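Local coordinates for hypothetical protein PH1897 (Pyrococcus horikoshii, PDB 1VDW) that probably hydrolyses fructose 1,6-bisphosphate to fructose 6-phosphate and phosphate in a magnesium-dependent reaction, as a homodimer of the inositol monophosphatase superfamily, at residues 195-199 / 200-204. Residues are numbered along the deposited sequence; the frame is centred on the assembly and turned at random. Where two conformers were deposited one is given.
Sequences NYLRP and TDIAA
Asp201 is tied to the backbone of Arg198 by two hydrogen bonds, one through its carboxylate and one through its own N, where the chain enters helix 199-211. The backbone N of Arg198, the N-cap residue, donates to Asp201 OD2 at 2.9 Å on the anti side of the carboxylate, 28° out of its plane. In return Asp201 N reaches Arg198 O at 2.9 Å, from above the carbonyl plane. Further on, Pro199 O accepts the i to i+4 bond from Ala203 N at 2.9 Å and a weak one from Ile202 N. Asp201 has CG anti to its carbonyl carbon (chi1 -66°), which turns the carboxylate back toward the N-cap residue, within reach of its N-H. A water bridges the same OD2 (2.7 Å) to Tyr196 O, and the Leu197 CD2 methyl lies 3.9 Å from Asp201 OD2. In this inositol monophosphatase-type fold the turn joins strand 196-197 to helix 199-211 beside the predicted magnesium site, to which Asp201 and neighbouring Asp84 probably belong; the guanidinium of Arg198 turns away to a salt bridge with Glu68, another predicted ligand. With an alanine at Asp201, Arg198 N would probably lose its side-chain acceptor and the water one of its two partners. Apolar contact is made by Leu197 CD1 and Ile202 CG2 at 3.8 Å, their side chains crossing at about a right angle, and both residues pack on Ile175, Val234 and Ile236.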
loop_
_atom_site.group_PDB
_atom_site.type_symbol
_atom_site.label_atom_id
_atom_site.label_comp_id
_atom_site.label_asym_id
_atom_site.label_seq_id
_atom_site.Cartn_x
_atom_site.Cartn_y
_atom_site.Cartn_z
ATOM N N ASN A 195 0.035 3.776 -19.829
ATOM C CA ASN A 195 0.095 3.027 -21.085
ATOM C C ASN A 195 0.969 1.805 -20.787
ATOM O O ASN A 195 1.761 1.362 -21.620
ATOM C CB ASN A 195 0.729 3.875 -22.194
ATOM C CG ASN A 195 0.459 3.319 -23.574
ATOM O OD1 ASN A 195 -0.694 3.150 -23.972
ATOM N ND2 ASN A 195 1.523 3.033 -24.318
ATOM N N TYR A 196 0.790 1.262 -19.584
ATOM C CA TYR A 196 1.564 0.133 -19.074
ATOM C C TYR A 196 0.757 -1.137 -18.791
ATOM O O TYR A 196 1.244 -2.248 -18.993
ATOM C CB TYR A 196 2.264 0.585 -17.789
ATOM C CG TYR A 196 3.015 -0.485 -17.030
ATOM C CD1 TYR A 196 4.302 -0.865 -17.408
ATOM C CD2 TYR A 196 2.451 -1.089 -15.906
ATOM C CE1 TYR A 196 5.013 -1.820 -16.681
ATOM C CE2 TYR A 196 3.151 -2.041 -15.175
ATOM C CZ TYR A 196 4.432 -2.400 -15.564
ATOM O OH TYR A 196 5.132 -3.327 -14.827
ATOM N N LEU A 197 -0.467 -0.973 -18.302
ATOM C CA LEU A 197 -1.317 -2.112 -17.966
ATOM C C LEU A 197 -1.716 -2.960 -19.161
ATOM O O LEU A 197 -1.769 -2.479 -20.289
ATOM C CB LEU A 197 -2.586 -1.626 -17.266
ATOM C CG LEU A 197 -2.422 -0.911 -15.924
ATOM C CD1 LEU A 197 -3.767 -0.353 -15.487
ATOM C CD2 LEU A 197 -1.874 -1.874 -14.886
ATOM N N ARG A 198 -1.998 -4.231 -18.893
ATOM C CA ARG A 198 -2.440 -5.170 -19.919
ATOM C C ARG A 198 -3.843 -5.620 -19.521
ATOM O O ARG A 198 -4.234 -5.483 -18.360
ATOM C CB ARG A 198 -1.508 -6.381 -19.973
ATOM C CG ARG A 198 -0.045 -6.024 -20.182
ATOM C CD ARG A 198 0.183 -5.378 -21.537
ATOM N NE ARG A 198 0.901 -6.264 -22.448
ATOM C CZ ARG A 198 2.159 -6.657 -22.272
ATOM N NH1 ARG A 198 2.846 -6.242 -21.215
ATOM N NH2 ARG A 198 2.733 -7.467 -23.151
ATOM N N PRO A 199 -4.623 -6.157 -20.472
ATOM C CA PRO A 199 -5.979 -6.606 -20.137
ATOM C C PRO A 199 -5.974 -7.633 -19.002
ATOM O O PRO A 199 -6.897 -7.680 -18.188
ATOM C CB PRO A 199 -6.475 -7.197 -21.454
ATOM C CG PRO A 199 -5.776 -6.354 -22.476
ATOM C CD PRO A 199 -4.373 -6.276 -21.920
ATOM N N THR A 200 -4.927 -8.448 -18.952
ATOM C CA THR A 200 -4.795 -9.471 -17.920
ATOM C C THR A 200 -4.688 -8.871 -16.516
ATOM O O THR A 200 -5.091 -9.498 -15.529
ATOM C CB THR A 200 -3.560 -10.359 -18.186
ATOM O OG1 THR A 200 -2.416 -9.530 -18.436
ATOM C CG2 THR A 200 -3.802 -11.254 -19.395
ATOM N N ASP A 201 -4.151 -7.657 -16.427
ATOM C CA ASP A 201 -3.998 -6.985 -15.139
ATOM C C ASP A 201 -5.315 -6.469 -14.583
ATOM O O ASP A 201 -5.550 -6.499 -13.373
ATOM C CB ASP A 201 -3.076 -5.765 -15.254
ATOM C CG ASP A 201 -1.648 -6.123 -15.578
ATOM O OD1 ASP A 201 -1.118 -7.084 -14.986
ATOM O OD2 ASP A 201 -1.042 -5.414 -16.415
ATOM N N ILE A 202 -6.179 -6.003 -15.476
ATOM C CA ILE A 202 -7.423 -5.377 -15.061
ATOM C C ILE A 202 -8.743 -6.098 -15.264
ATOM O O ILE A 202 -9.762 -5.654 -14.748
ATOM C CB ILE A 202 -7.572 -4.002 -15.746
ATOM C CG1 ILE A 202 -7.694 -4.191 -17.261
ATOM C CG2 ILE A 202 -6.364 -3.127 -15.428
ATOM C CD1 ILE A 202 -8.062 -2.928 -18.013
ATOM N N ALA A 203 -8.741 -7.199 -16.003
ATOM C CA ALA A 203 -9.987 -7.891 -16.294
ATOM C C ALA A 203 -10.901 -8.151 -15.101
ATOM O O ALA A 203 -12.049 -7.716 -15.089
ATOM C CB ALA A 203 -9.697 -9.195 -17.029
ATOM N N ALA A 204 -10.399 -8.853 -14.094
ATOM C CA ALA A 204 -11.226 -9.159 -12.936
ATOM C C ALA A 204 -11.641 -7.904 -12.175
ATOM O O ALA A 204 -12.788 -7.769 -11.757
ATOM C CB ALA A 204 -10.492 -10.120 -12.004
HETATM O O HOH W 1 1.433 -4.754 -17.202
#